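Long-range contacts in 1-acyl-sn-glycerol-3-phosphate acyltransferase (Thermotoga maritima, PDB 5KYM), which catalyses transfer of an acyl group to 1-acyl-sn-glycerol-3-phosphate (lysophosphatidic acid), a step of phospholipid synthesis carried out at the membrane: residues L8-F13 with W200-G205; I79-H84 with F151-E156; P185-G190 with K210-V215. All coordinates share one frame; numbering follows the deposited sequence.

Interactions 2 and 3 share the five-stranded mixed sheet, where strand 79-82 lies between strands 151-153 and 183-189. Their centres are about 10 Å apart, and they meet directly through the V81 O to V186 N and N83 OD1 to I188 N hydrogen bonds. Interaction 1, where a loop leading into strand 207-211 meets the N-terminal helix 2-34, lies apart, its centre about 25 Å from that of interaction 2 and about 26 Å from that of interaction 3. Along the chain, interaction 2 is nested within the span closed by interaction 1, interaction 3 follows interaction 2, and interactions 1 and 3 alternate. Interaction 1 thus joins the N-terminal helix, probably membrane-embedded, to the alpha-beta domain carrying the HX4D motif.

Interaction 1 of 3, residues L8-F13 with W200-G205; sequences LLTLYF and WTFTPG
Helical L8-F13 lies against the irregular W200-G205, and the backbones approach most closely at T10 and T201, whose CA atoms are 5.5 Å apart. One hydrogen bond links the two segments: F202 N donates to T10 OG1 at 3.0 Å, nearly straight with 168° at the hydrogen. T10 has OG1 beside its own backbone N (chi1 -53°), and the same hydroxyl is also bonded to N6 O, one helical turn back. The other branch, T10 CG2, meets the edge of the F202 ring near its plane, 3.9 Å from F202 CD2. Helix 2-34 is the first of two long N-terminal helices, consistent with the two-helix motif that positions the active site within the bilayer; bound lipid lies about 10 Å from the F13 side chain. F13 and F202 form an oblique aromatic pair, with ring centroids 4.6 Å apart and planes at 54°. Their closest approach is F13 CD2 to F202 CZ, 3.4 Å. One turn earlier on the helix, L9 and P204 meet tip to tip, with L9 CD2 3.4 Å from P204 CG. L60 lies against both phenylalanines, while F61 touches L9.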
ATOM      1  N   LEU A   8     -24.002  -9.311   1.990  1.00 49.18           N
ATOM      2  CA  LEU A   8     -24.370  -8.468   0.867  1.00 48.57           C
ATOM      3  C   LEU A   8     -23.361  -7.383   0.553  1.00 46.95           C
ATOM      4  O   LEU A   8     -23.022  -7.162  -0.609  1.00 44.27           O
ATOM      5  CB  LEU A   8     -25.714  -7.809   1.104  1.00 51.52           C
ATOM      6  CG  LEU A   8     -26.891  -8.796   1.112  1.00 52.06           C
ATOM      7  CD1 LEU A   8     -28.133  -7.918   1.319  1.00 53.23           C
ATOM      8  CD2 LEU A   8     -26.956  -9.707  -0.122  1.00 48.02           C
ATOM      9  N   LEU A   9     -22.862  -6.692   1.564  1.00 46.02           N
ATOM     10  CA  LEU A   9     -21.792  -5.728   1.308  1.00 44.84           C
ATOM     11  C   LEU A   9     -20.589  -6.423   0.682  1.00 43.70           C
ATOM     12  O   LEU A   9     -20.084  -5.999  -0.352  1.00 44.76           O
ATOM     13  CB  LEU A   9     -21.381  -5.029   2.559  1.00 43.89           C
ATOM     14  CG  LEU A   9     -20.263  -4.047   2.383  1.00 44.18           C
ATOM     15  CD1 LEU A   9     -20.689  -2.886   1.537  1.00 44.70           C
ATOM     16  CD2 LEU A   9     -19.888  -3.522   3.744  1.00 46.17           C
ATOM     17  N   THR A  10     -20.189  -7.537   1.261  1.00 41.85           N
ATOM     18  CA  THR A  10     -19.120  -8.297   0.698  1.00 42.02           C
ATOM     19  C   THR A  10     -19.337  -8.650  -0.775  1.00 43.76           C
ATOM     20  O   THR A  10     -18.382  -8.543  -1.563  1.00 45.17           O
ATOM     21  CB  THR A  10     -18.866  -9.564   1.514  1.00 42.11           C
ATOM     22  OG1 THR A  10     -18.670  -9.206   2.897  1.00 41.21           O
ATOM     23  CG2 THR A  10     -17.627 -10.329   0.940  1.00 41.29           C
ATOM     24  N   LEU A  11     -20.558  -9.049  -1.137  1.00 44.63           N
ATOM     25  CA  LEU A  11     -20.850  -9.433  -2.524  1.00 45.47           C
ATOM     26  C   LEU A  11     -20.774  -8.240  -3.456  1.00 44.77           C
ATOM     27  O   LEU A  11     -20.097  -8.272  -4.479  1.00 42.17           O
ATOM     28  CB  LEU A  11     -22.212 -10.128  -2.611  1.00 48.24           C
ATOM     29  CG  LEU A  11     -22.023 -11.574  -2.107  1.00 54.20           C
ATOM     30  CD1 LEU A  11     -23.130 -12.193  -1.249  1.00 54.42           C
ATOM     31  CD2 LEU A  11     -21.770 -12.387  -3.394  1.00 56.52           C
ATOM     32  N   TYR A  12     -21.434  -7.170  -3.045  1.00 45.72           N
ATOM     33  CA  TYR A  12     -21.372  -5.884  -3.712  1.00 47.34           C
ATOM     34  C   TYR A  12     -19.912  -5.453  -3.909  1.00 48.50           C
ATOM     35  O   TYR A  12     -19.523  -5.041  -5.031  1.00 47.67           O
ATOM     36  CB  TYR A  12     -22.178  -4.868  -2.873  1.00 48.06           C
ATOM     37  CG  TYR A  12     -22.215  -3.445  -3.324  1.00 49.33           C
ATOM     38  CD1 TYR A  12     -23.036  -3.033  -4.364  1.00 50.78           C
ATOM     39  CD2 TYR A  12     -21.493  -2.478  -2.630  1.00 51.70           C
ATOM     40  CE1 TYR A  12     -23.088  -1.682  -4.743  1.00 55.37           C
ATOM     41  CE2 TYR A  12     -21.533  -1.122  -2.968  1.00 54.76           C
ATOM     42  CZ  TYR A  12     -22.330  -0.704  -4.026  1.00 56.22           C
ATOM     43  OH  TYR A  12     -22.314   0.646  -4.350  1.00 54.29           O
ATOM     44  N   PHE A  13     -19.070  -5.603  -2.877  1.00 47.43           N
ATOM     45  CA  PHE A  13     -17.685  -5.224  -3.088  1.00 47.58           C
ATOM     46  C   PHE A  13     -16.991  -6.066  -4.160  1.00 48.47           C
ATOM     47  O   PHE A  13     -16.363  -5.499  -5.042  1.00 48.58           O
ATOM     48  CB  PHE A  13     -16.854  -5.230  -1.809  1.00 47.64           C
ATOM     49  CG  PHE A  13     -15.437  -4.796  -2.024  1.00 46.50           C
ATOM     50  CD1 PHE A  13     -15.134  -3.452  -2.101  1.00 48.47           C
ATOM     51  CD2 PHE A  13     -14.432  -5.707  -2.187  1.00 44.80           C
ATOM     52  CE1 PHE A  13     -13.829  -3.023  -2.352  1.00 48.52           C
ATOM     53  CE2 PHE A  13     -13.142  -5.300  -2.421  1.00 46.16           C
ATOM     54  CZ  PHE A  13     -12.837  -3.955  -2.534  1.00 47.73           C
ATOM     55  N   TRP A 200     -12.838 -13.285   5.056  1.00 59.86           N
ATOM     56  CA  TRP A 200     -13.108 -13.064   3.631  1.00 62.62           C
ATOM     57  C   TRP A 200     -14.243 -12.075   3.414  1.00 57.26           C
ATOM     58  O   TRP A 200     -14.456 -11.670   2.254  1.00 53.06           O
ATOM     59  CB  TRP A 200     -13.560 -14.344   2.925  1.00 71.66           C
ATOM     60  CG  TRP A 200     -12.596 -15.489   2.784  1.00 82.37           C
ATOM     61  CD1 TRP A 200     -11.267 -15.489   3.031  1.00 86.42           C
ATOM     62  CD2 TRP A 200     -12.911 -16.806   2.290  1.00 91.23           C
ATOM     63  NE1 TRP A 200     -10.737 -16.728   2.778  1.00 91.24           N
ATOM     64  CE2 TRP A 200     -11.719 -17.551   2.302  1.00 91.67           C
ATOM     65  CE3 TRP A 200     -14.093 -17.429   1.834  1.00 93.13           C
ATOM     66  CZ2 TRP A 200     -11.665 -18.885   1.885  1.00 94.48           C
ATOM     67  CZ3 TRP A 200     -14.039 -18.765   1.434  1.00 94.92           C
ATOM     68  CH2 TRP A 200     -12.837 -19.475   1.462  1.00 95.03           C
ATOM     69  N   THR A 201     -15.009 -11.766   4.479  1.00 53.52           N
ATOM     70  CA  THR A 201     -16.052 -10.734   4.491  1.00 51.40           C
ATOM     71  C   THR A 201     -15.618  -9.391   5.043  1.00 50.93           C
ATOM     72  O   THR A 201     -14.728  -9.289   5.881  1.00 51.59           O
ATOM     73  CB  THR A 201     -17.308 -11.127   5.350  1.00 50.97           C
ATOM     74  OG1 THR A 201     -17.032 -11.142   6.769  1.00 46.89           O
ATOM     75  CG2 THR A 201     -17.841 -12.427   4.895  1.00 51.47           C
ATOM     76  N   PHE A 202     -16.338  -8.353   4.619  1.00 50.24           N
ATOM     77  CA  PHE A 202     -16.092  -6.987   5.050  1.00 50.42           C
ATOM     78  C   PHE A 202     -17.064  -6.574   6.136  1.00 52.30           C
ATOM     79  O   PHE A 202     -18.097  -7.195   6.291  1.00 55.30           O
ATOM     80  CB  PHE A 202     -16.261  -6.081   3.854  1.00 49.48           C
ATOM     81  CG  PHE A 202     -15.208  -6.282   2.796  1.00 49.56           C
ATOM     82  CD1 PHE A 202     -14.001  -5.606   2.860  1.00 48.22           C
ATOM     83  CD2 PHE A 202     -15.420  -7.164   1.741  1.00 48.91           C
ATOM     84  CE1 PHE A 202     -13.049  -5.790   1.887  1.00 47.23           C
ATOM     85  CE2 PHE A 202     -14.430  -7.378   0.790  1.00 47.43           C
ATOM     86  CZ  PHE A 202     -13.269  -6.673   0.850  1.00 46.96           C
ATOM     87  N   THR A 203     -16.709  -5.552   6.911  1.00 53.32           N
ATOM     88  CA  THR A 203     -17.629  -4.837   7.802  1.00 54.50           C
ATOM     89  C   THR A 203     -17.240  -3.384   7.743  1.00 55.85           C
ATOM     90  O   THR A 203     -16.082  -3.084   7.974  1.00 58.74           O
ATOM     91  CB  THR A 203     -17.485  -5.245   9.298  1.00 57.25           C
ATOM     92  OG1 THR A 203     -16.212  -4.886   9.774  1.00 56.83           O
ATOM     93  CG2 THR A 203     -17.564  -6.757   9.540  1.00 60.80           C
ATOM     94  N   PRO A 204     -18.166  -2.454   7.462  1.00 54.21           N
ATOM     95  CA  PRO A 204     -17.730  -1.044   7.379  1.00 52.11           C
ATOM     96  C   PRO A 204     -17.149  -0.477   8.669  1.00 49.93           C
ATOM     97  O   PRO A 204     -17.365  -1.042   9.739  1.00 48.88           O
ATOM     98  CB  PRO A 204     -19.012  -0.303   7.046  1.00 55.37           C
ATOM     99  CG  PRO A 204     -19.820  -1.305   6.353  1.00 56.83           C
ATOM    100  CD  PRO A 204     -19.569  -2.609   7.101  1.00 54.75           C
ATOM    101  N   GLY A 205     -16.455   0.660   8.538  1.00 47.73           N
ATOM    102  CA  GLY A 205     -15.794   1.378   9.658  1.00 46.33           C
ATOM    103  C   GLY A 205     -14.910   2.490   9.174  1.00 45.73           C
ATOM    104  O   GLY A 205     -14.686   2.618   8.000  1.00 47.70           O
TER

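Interaction 2 of 3, residues I79-H84 with F151-E156; sequences IVVANH and FIVFPE
The HX4D motif of the acyltransferase family, here H84 to D89, meets the FPEGTR motif that begins at F154, just beyond a pair of parallel strands. Strands 79-82 and 151-153 lie 4.5 Å apart at closest approach, with directions 19° from parallel. Their ladder is marked by V80 N to F151 O and V153 N to V80 O, each 2.8 Å, and continued by A82 N to V153 O at 3.3 Å. I79, V81, F151 and V153 share one face of the sheet, toward helices 137-147 and 174-177; V80 and I152 occupy the other and pack on I93 of helix 89-96. Beyond the strands, H84 has CG anti to its backbone N (chi1 -161°). Its imidazole lies flat over the phenyl of F154 in a face-to-face stack, with centroids 3.8 Å apart and planes at 8°: H84 ND1 sits above the middle of the phenyl, and F154 CD2 above the middle of the imidazole. E156 reaches back to the main chain: H84 N donates to E156 OE1 at 2.8 Å, meeting the anti lone pair of that oxygen, while E156 OE2 receives L166 N. P155 adds apolar packing, its CG 3.3 Å from V81 CG1. H84 is therefore held at several levels: the F154 ring lies nearly parallel against the imidazole, D89 OD2 bonds to ND1, and E156 OE1 accepts the backbone NH. Contacts of this kind are consistent with the FPEGTR segment helping, as a second shell, to orient the HX4D histidine, besides the substrate-binding role generally ascribed to it in this family.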
ATOM      1  N   ILE A  79      10.447   5.113  -0.233  1.00 48.70           N
ATOM      2  CA  ILE A  79      10.012   3.804   0.192  1.00 46.26           C
ATOM      3  C   ILE A  79       9.004   3.983   1.303  1.00 44.98           C
ATOM      4  O   ILE A  79       9.375   4.397   2.379  1.00 45.47           O
ATOM      5  CB  ILE A  79      11.149   2.959   0.724  1.00 46.88           C
ATOM      6  CG1 ILE A  79      12.244   2.830  -0.287  1.00 47.14           C
ATOM      7  CG2 ILE A  79      10.622   1.558   1.065  1.00 47.98           C
ATOM      8  CD1 ILE A  79      13.556   2.417   0.376  1.00 48.25           C
ATOM      9  N   VAL A  80       7.721   3.658   1.038  1.00 44.07           N
ATOM     10  CA  VAL A  80       6.648   3.778   2.050  1.00 40.20           C
ATOM     11  C   VAL A  80       6.866   2.617   2.970  1.00 37.45           C
ATOM     12  O   VAL A  80       7.016   1.510   2.530  1.00 35.19           O
ATOM     13  CB  VAL A  80       5.218   3.789   1.445  1.00 39.43           C
ATOM     14  CG1 VAL A  80       4.177   3.933   2.542  1.00 39.72           C
ATOM     15  CG2 VAL A  80       5.053   4.932   0.488  1.00 38.71           C
ATOM     16  N   VAL A  81       6.957   2.897   4.244  1.00 36.95           N
ATOM     17  CA  VAL A  81       7.090   1.873   5.207  1.00 38.66           C
ATOM     18  C   VAL A  81       5.916   1.982   6.155  1.00 39.03           C
ATOM     19  O   VAL A  81       5.738   2.981   6.844  1.00 36.88           O
ATOM     20  CB  VAL A  81       8.453   1.930   5.878  1.00 40.18           C
ATOM     21  CG1 VAL A  81       8.540   1.006   7.118  1.00 41.53           C
ATOM     22  CG2 VAL A  81       9.518   1.548   4.846  1.00 40.31           C
ATOM     23  N   ALA A  82       5.098   0.928   6.158  1.00 41.03           N
ATOM     24  CA  ALA A  82       3.830   0.952   6.861  1.00 41.86           C
ATOM     25  C   ALA A  82       3.656  -0.298   7.681  1.00 42.29           C
ATOM     26  O   ALA A  82       4.177  -1.349   7.298  1.00 44.15           O
ATOM     27  CB  ALA A  82       2.686   1.119   5.866  1.00 40.59           C
ATOM     28  N   ASN A  83       2.910  -0.191   8.795  1.00 42.45           N
ATOM     29  CA  ASN A  83       2.309  -1.374   9.471  1.00 42.23           C
ATOM     30  C   ASN A  83       1.258  -2.020   8.538  1.00 42.79           C
ATOM     31  O   ASN A  83       0.697  -1.368   7.627  1.00 40.26           O
ATOM     32  CB  ASN A  83       1.704  -1.057  10.819  1.00 40.45           C
ATOM     33  CG  ASN A  83       0.531  -0.114  10.729  1.00 41.67           C
ATOM     34  OD1 ASN A  83       0.673   0.978  10.216  1.00 46.82           O
ATOM     35  ND2 ASN A  83      -0.630  -0.500  11.248  1.00 42.23           N
ATOM     36  N   HIS A  84       1.027  -3.305   8.769  1.00 44.80           N
ATOM     37  CA  HIS A  84       0.209  -4.126   7.860  1.00 46.01           C
ATOM     38  C   HIS A  84      -0.844  -4.906   8.626  1.00 48.45           C
ATOM     39  O   HIS A  84      -0.514  -5.668   9.559  1.00 50.85           O
ATOM     40  CB  HIS A  84       1.106  -5.127   7.171  1.00 45.26           C
ATOM     41  CG  HIS A  84       0.532  -5.706   5.932  1.00 42.20           C
ATOM     42  ND1 HIS A  84      -0.499  -5.122   5.253  1.00 39.33           N
ATOM     43  CD2 HIS A  84       0.861  -6.819   5.250  1.00 41.84           C
ATOM     44  CE1 HIS A  84      -0.764  -5.827   4.181  1.00 40.10           C
ATOM     45  NE2 HIS A  84       0.036  -6.878   4.159  1.00 41.37           N
ATOM     46  N   PHE A 151       8.526   2.547  -3.850  1.00 48.27           N
ATOM     47  CA  PHE A 151       8.122   1.270  -3.295  1.00 51.36           C
ATOM     48  C   PHE A 151       7.258   1.429  -2.073  1.00 52.65           C
ATOM     49  O   PHE A 151       7.256   2.492  -1.442  1.00 56.60           O
ATOM     50  CB  PHE A 151       9.341   0.399  -2.930  1.00 54.64           C
ATOM     51  CG  PHE A 151       9.656  -0.592  -3.969  1.00 58.16           C
ATOM     52  CD1 PHE A 151      10.247  -0.161  -5.188  1.00 60.66           C
ATOM     53  CD2 PHE A 151       9.292  -1.936  -3.813  1.00 60.79           C
ATOM     54  CE1 PHE A 151      10.467  -1.061  -6.214  1.00 58.37           C
ATOM     55  CE2 PHE A 151       9.550  -2.848  -4.849  1.00 61.87           C
ATOM     56  CZ  PHE A 151      10.125  -2.401  -6.042  1.00 59.85           C
ATOM     57  N   ILE A 152       6.529   0.357  -1.755  1.00 50.79           N
ATOM     58  CA  ILE A 152       5.655   0.283  -0.588  1.00 48.00           C
ATOM     59  C   ILE A 152       5.973  -1.012   0.037  1.00 45.49           C
ATOM     60  O   ILE A 152       5.855  -2.043  -0.605  1.00 45.91           O
ATOM     61  CB  ILE A 152       4.153   0.303  -0.974  1.00 49.04           C
ATOM     62  CG1 ILE A 152       3.831   1.561  -1.795  1.00 49.40           C
ATOM     63  CG2 ILE A 152       3.250   0.231   0.253  1.00 48.96           C
ATOM     64  CD1 ILE A 152       2.452   1.596  -2.397  1.00 49.34           C
ATOM     65  N   VAL A 153       6.381  -0.964   1.286  1.00 45.49           N
ATOM     66  CA  VAL A 153       7.077  -2.080   1.936  1.00 47.60           C
ATOM     67  C   VAL A 153       6.436  -2.312   3.333  1.00 48.37           C
ATOM     68  O   VAL A 153       6.133  -1.346   4.027  1.00 44.94           O
ATOM     69  CB  VAL A 153       8.588  -1.707   1.944  1.00 49.72           C
ATOM     70  CG1 VAL A 153       9.370  -2.326   3.087  1.00 51.90           C
ATOM     71  CG2 VAL A 153       9.210  -2.050   0.604  1.00 50.22           C
ATOM     72  N   PHE A 154       6.170  -3.578   3.694  1.00 49.21           N
ATOM     73  CA  PHE A 154       5.551  -3.920   4.964  1.00 48.81           C
ATOM     74  C   PHE A 154       6.543  -4.682   5.801  1.00 49.00           C
ATOM     75  O   PHE A 154       6.510  -5.886   5.838  1.00 49.59           O
ATOM     76  CB  PHE A 154       4.271  -4.736   4.731  1.00 49.08           C
ATOM     77  CG  PHE A 154       3.179  -3.963   4.065  1.00 49.14           C
ATOM     78  CD1 PHE A 154       2.559  -2.921   4.698  1.00 51.41           C
ATOM     79  CD2 PHE A 154       2.710  -4.337   2.879  1.00 51.76           C
ATOM     80  CE1 PHE A 154       1.547  -2.203   4.069  1.00 55.95           C
ATOM     81  CE2 PHE A 154       1.674  -3.646   2.229  1.00 54.92           C
ATOM     82  CZ  PHE A 154       1.097  -2.569   2.821  1.00 54.77           C
ATOM     83  N   PRO A 155       7.475  -3.995   6.452  1.00 51.26           N
ATOM     84  CA  PRO A 155       8.574  -4.668   7.099  1.00 52.75           C
ATOM     85  C   PRO A 155       8.202  -5.818   8.075  1.00 55.34           C
ATOM     86  O   PRO A 155       9.063  -6.653   8.346  1.00 55.83           O
ATOM     87  CB  PRO A 155       9.260  -3.551   7.939  1.00 53.12           C
ATOM     88  CG  PRO A 155       8.682  -2.290   7.569  1.00 51.72           C
ATOM     89  CD  PRO A 155       7.372  -2.602   6.898  1.00 54.06           C
ATOM     90  N   GLU A 156       6.970  -5.829   8.627  1.00 53.82           N
ATOM     91  CA  GLU A 156       6.544  -6.903   9.536  1.00 50.55           C
ATOM     92  C   GLU A 156       6.534  -8.253   8.775  1.00 48.95           C
ATOM     93  O   GLU A 156       6.663  -9.326   9.384  1.00 49.12           O
ATOM     94  CB  GLU A 156       5.184  -6.652  10.231  1.00 51.86           C
ATOM     95  CG  GLU A 156       4.466  -5.254  10.110  1.00 53.19           C
ATOM     96  CD  GLU A 156       3.430  -5.075  11.208  1.00 52.90           C
ATOM     97  OE1 GLU A 156       2.274  -4.637  10.954  1.00 53.15           O
ATOM     98  OE2 GLU A 156       3.788  -5.388  12.348  1.00 52.66           O
TER

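Interaction 3 of 3, residues P185-G190 with K210-V215; sequences PVSIWG and KIHEPV
The imidazole of H212 meets S187 at its edge and is overlain on one face by K210 O, which stands 3.6 Å above the ring plane and toward the rim. At that edge H212 NE2 donates to S187 OG at 2.7 Å, with the oxygen only 9° out of the plane of the ring. S187 OG lies anti to its carbonyl carbon (chi1 -51°) and is hydrogen-bonded as well to V234 O of helix 223-243, so this buried hydroxyl is held by two partners. The carbonyl of P185 also lies by the ring edge, and P185 CB comes to 3.9 Å from H212 CD2. The ring of P185 packs further along the partner segment: its CG faces V215 CG2 at 4.3 Å. The backbones of the two segments form an antiparallel ladder. S187 and K210 form a hydrogen-bonded pair, with K210 N to S187 O at 2.8 Å and S187 N to K210 O at 2.9 Å. V186 and I211 are the adjacent non-hydrogen-bonded pair, in which V186 CG2 and I211 CG2 make an apolar contact. One residue past the strand, H212 N still reaches P185 O at 3.0 Å, nearly in line with the carbonyl bond, so the pairing extends into the loop. The extended K210 chain ends in a salt bridge with E240. Both that glutamate and V234 belong to helix 223-243, which covers the face carrying S187 and K210 and also packs on H212 and V215. Within the mixed sheet, strand 183-189 is flanked on its other edge by strand 79-82, where the V186 backbone is hydrogen-bonded to V81, and strand 207-211 by the outermost strand 64-67, where I211 bonds to E67.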
ATOM      1  N   PRO A 185       7.590   6.990   6.583  1.00 43.48           N
ATOM      2  CA  PRO A 185       6.872   6.143   7.511  1.00 44.26           C
ATOM      3  C   PRO A 185       5.390   6.431   7.520  1.00 42.90           C
ATOM      4  O   PRO A 185       5.050   7.586   7.515  1.00 40.52           O
ATOM      5  CB  PRO A 185       7.479   6.505   8.859  1.00 44.94           C
ATOM      6  CG  PRO A 185       8.795   7.034   8.528  1.00 45.57           C
ATOM      7  CD  PRO A 185       8.526   7.846   7.290  1.00 44.79           C
ATOM      8  N   VAL A 186       4.548   5.389   7.552  1.00 42.25           N
ATOM      9  CA  VAL A 186       3.092   5.555   7.511  1.00 41.86           C
ATOM     10  C   VAL A 186       2.454   4.682   8.545  1.00 40.34           C
ATOM     11  O   VAL A 186       2.874   3.592   8.676  1.00 43.66           O
ATOM     12  CB  VAL A 186       2.518   5.164   6.141  1.00 40.27           C
ATOM     13  CG1 VAL A 186       1.009   5.098   6.184  1.00 38.90           C
ATOM     14  CG2 VAL A 186       2.963   6.189   5.129  1.00 41.00           C
ATOM     15  N   SER A 187       1.431   5.147   9.241  1.00 37.99           N
ATOM     16  CA  SER A 187       0.745   4.323  10.208  1.00 37.10           C
ATOM     17  C   SER A 187      -0.699   4.196   9.759  1.00 37.18           C
ATOM     18  O   SER A 187      -1.351   5.205   9.433  1.00 35.98           O
ATOM     19  CB  SER A 187       0.769   4.987  11.562  1.00 37.58           C
ATOM     20  OG  SER A 187       2.061   5.380  11.956  1.00 37.31           O
ATOM     21  N   ILE A 188      -1.206   2.963   9.753  1.00 37.19           N
ATOM     22  CA  ILE A 188      -2.549   2.629   9.263  1.00 36.15           C
ATOM     23  C   ILE A 188      -3.341   2.123  10.455  1.00 38.89           C
ATOM     24  O   ILE A 188      -2.863   1.204  11.185  1.00 40.16           O
ATOM     25  CB  ILE A 188      -2.475   1.473   8.284  1.00 35.26           C
ATOM     26  CG1 ILE A 188      -1.664   1.866   7.035  1.00 35.01           C
ATOM     27  CG2 ILE A 188      -3.885   1.011   7.897  1.00 35.36           C
ATOM     28  CD1 ILE A 188      -1.524   0.779   5.969  1.00 34.49           C
ATOM     29  N   TRP A 189      -4.524   2.701  10.696  1.00 38.63           N
ATOM     30  CA  TRP A 189      -5.411   2.119  11.664  1.00 38.85           C
ATOM     31  C   TRP A 189      -6.829   2.046  11.214  1.00 38.90           C
ATOM     32  O   TRP A 189      -7.368   3.030  10.807  1.00 38.78           O
ATOM     33  CB  TRP A 189      -5.408   2.934  12.906  1.00 40.79           C
ATOM     34  CG  TRP A 189      -6.229   2.243  13.974  1.00 43.10           C
ATOM     35  CD1 TRP A 189      -7.382   2.632  14.505  1.00 42.41           C
ATOM     36  CD2 TRP A 189      -5.898   1.005  14.601  1.00 45.21           C
ATOM     37  NE1 TRP A 189      -7.803   1.735  15.440  1.00 44.06           N
ATOM     38  CE2 TRP A 189      -6.913   0.708  15.509  1.00 44.94           C
ATOM     39  CE3 TRP A 189      -4.820   0.116  14.460  1.00 45.71           C
ATOM     40  CZ2 TRP A 189      -6.929  -0.448  16.263  1.00 47.01           C
ATOM     41  CZ3 TRP A 189      -4.828  -1.038  15.210  1.00 47.12           C
ATOM     42  CH2 TRP A 189      -5.883  -1.316  16.098  1.00 48.38           C
ATOM     43  N   GLY A 190      -7.450   0.879  11.349  1.00 41.97           N
ATOM     44  CA  GLY A 190      -8.848   0.628  10.937  1.00 42.10           C
ATOM     45  C   GLY A 190      -9.103  -0.327   9.752  1.00 40.11           C
ATOM     46  O   GLY A 190     -10.188  -0.815   9.602  1.00 38.97           O
ATOM     47  N   LYS A 210      -1.872   7.943   8.919  1.00 44.59           N
ATOM     48  CA  LYS A 210      -0.976   9.051   9.303  1.00 45.03           C
ATOM     49  C   LYS A 210       0.398   8.925   8.592  1.00 43.45           C
ATOM     50  O   LYS A 210       1.167   7.996   8.835  1.00 40.54           O
ATOM     51  CB  LYS A 210      -0.814   9.119  10.818  1.00 48.81           C
ATOM     52  CG  LYS A 210       0.154  10.196  11.270  1.00 53.01           C
ATOM     53  CD  LYS A 210      -0.090  10.654  12.681  1.00 57.37           C
ATOM     54  CE  LYS A 210       1.059  11.527  13.114  1.00 61.64           C
ATOM     55  NZ  LYS A 210       0.747  12.005  14.475  1.00 68.26           N
ATOM     56  N   ILE A 211       0.667   9.921   7.754  1.00 42.08           N
ATOM     57  CA  ILE A 211       1.891  10.042   7.022  1.00 42.15           C
ATOM     58  C   ILE A 211       2.876  10.912   7.815  1.00 42.68           C
ATOM     59  O   ILE A 211       2.576  12.031   8.155  1.00 46.72           O
ATOM     60  CB  ILE A 211       1.617  10.663   5.660  1.00 42.61           C
ATOM     61  CG1 ILE A 211       0.480   9.926   4.941  1.00 43.50           C
ATOM     62  CG2 ILE A 211       2.844  10.481   4.785  1.00 44.16           C
ATOM     63  CD1 ILE A 211       0.095  10.485   3.570  1.00 43.21           C
ATOM     64  N   HIS A 212       4.052  10.377   8.102  1.00 43.31           N
ATOM     65  CA  HIS A 212       5.070  10.967   8.934  1.00 43.90           C
ATOM     66  C   HIS A 212       6.173  11.614   8.096  1.00 47.27           C
ATOM     67  O   HIS A 212       6.201  11.478   6.884  1.00 48.73           O
ATOM     68  CB  HIS A 212       5.704   9.857   9.740  1.00 45.33           C
ATOM     69  CG  HIS A 212       4.763   9.130  10.652  1.00 46.03           C
ATOM     70  ND1 HIS A 212       4.167   9.726  11.731  1.00 47.17           N
ATOM     71  CD2 HIS A 212       4.349   7.847  10.670  1.00 46.65           C
ATOM     72  CE1 HIS A 212       3.402   8.851  12.355  1.00 46.31           C
ATOM     73  NE2 HIS A 212       3.504   7.699  11.736  1.00 45.36           N
ATOM     74  N   GLU A 213       7.084  12.339   8.744  1.00 53.15           N
ATOM     75  CA  GLU A 213       8.207  13.026   8.059  1.00 54.21           C
ATOM     76  C   GLU A 213       9.211  12.038   7.471  1.00 50.74           C
ATOM     77  O   GLU A 213       9.717  11.144   8.206  1.00 50.18           O
ATOM     78  CB  GLU A 213       8.977  13.957   8.993  1.00 60.17           C
ATOM     79  CG  GLU A 213       8.298  15.251   9.352  1.00 65.05           C
ATOM     80  CD  GLU A 213       8.871  15.700  10.660  1.00 72.06           C
ATOM     81  OE1 GLU A 213      10.114  15.962  10.804  1.00 71.52           O
ATOM     82  OE2 GLU A 213       8.051  15.675  11.577  1.00 85.13           O
ATOM     83  N   PRO A 214       9.570  12.245   6.181  1.00 47.45           N
ATOM     84  CA  PRO A 214      10.517  11.356   5.530  1.00 46.48           C
ATOM     85  C   PRO A 214      11.849  11.205   6.289  1.00 44.88           C
ATOM     86  O   PRO A 214      12.358  12.160   6.838  1.00 43.27           O
ATOM     87  CB  PRO A 214      10.716  12.008   4.158  1.00 46.13           C
ATOM     88  CG  PRO A 214      10.072  13.338   4.188  1.00 45.96           C
ATOM     89  CD  PRO A 214       9.034  13.225   5.231  1.00 46.41           C
ATOM     90  N   VAL A 215      12.379  10.003   6.280  1.00 44.96           N
ATOM     91  CA  VAL A 215      13.636   9.664   6.983  1.00 46.31           C
ATOM     92  C   VAL A 215      14.744   9.402   5.951  1.00 45.25           C
ATOM     93  O   VAL A 215      14.482   8.790   4.942  1.00 45.25           O
ATOM     94  CB  VAL A 215      13.401   8.448   7.925  1.00 44.86           C
ATOM     95  CG1 VAL A 215      14.659   7.855   8.443  1.00 44.11           C
ATOM     96  CG2 VAL A 215      12.606   8.917   9.088  1.00 45.24           C
TER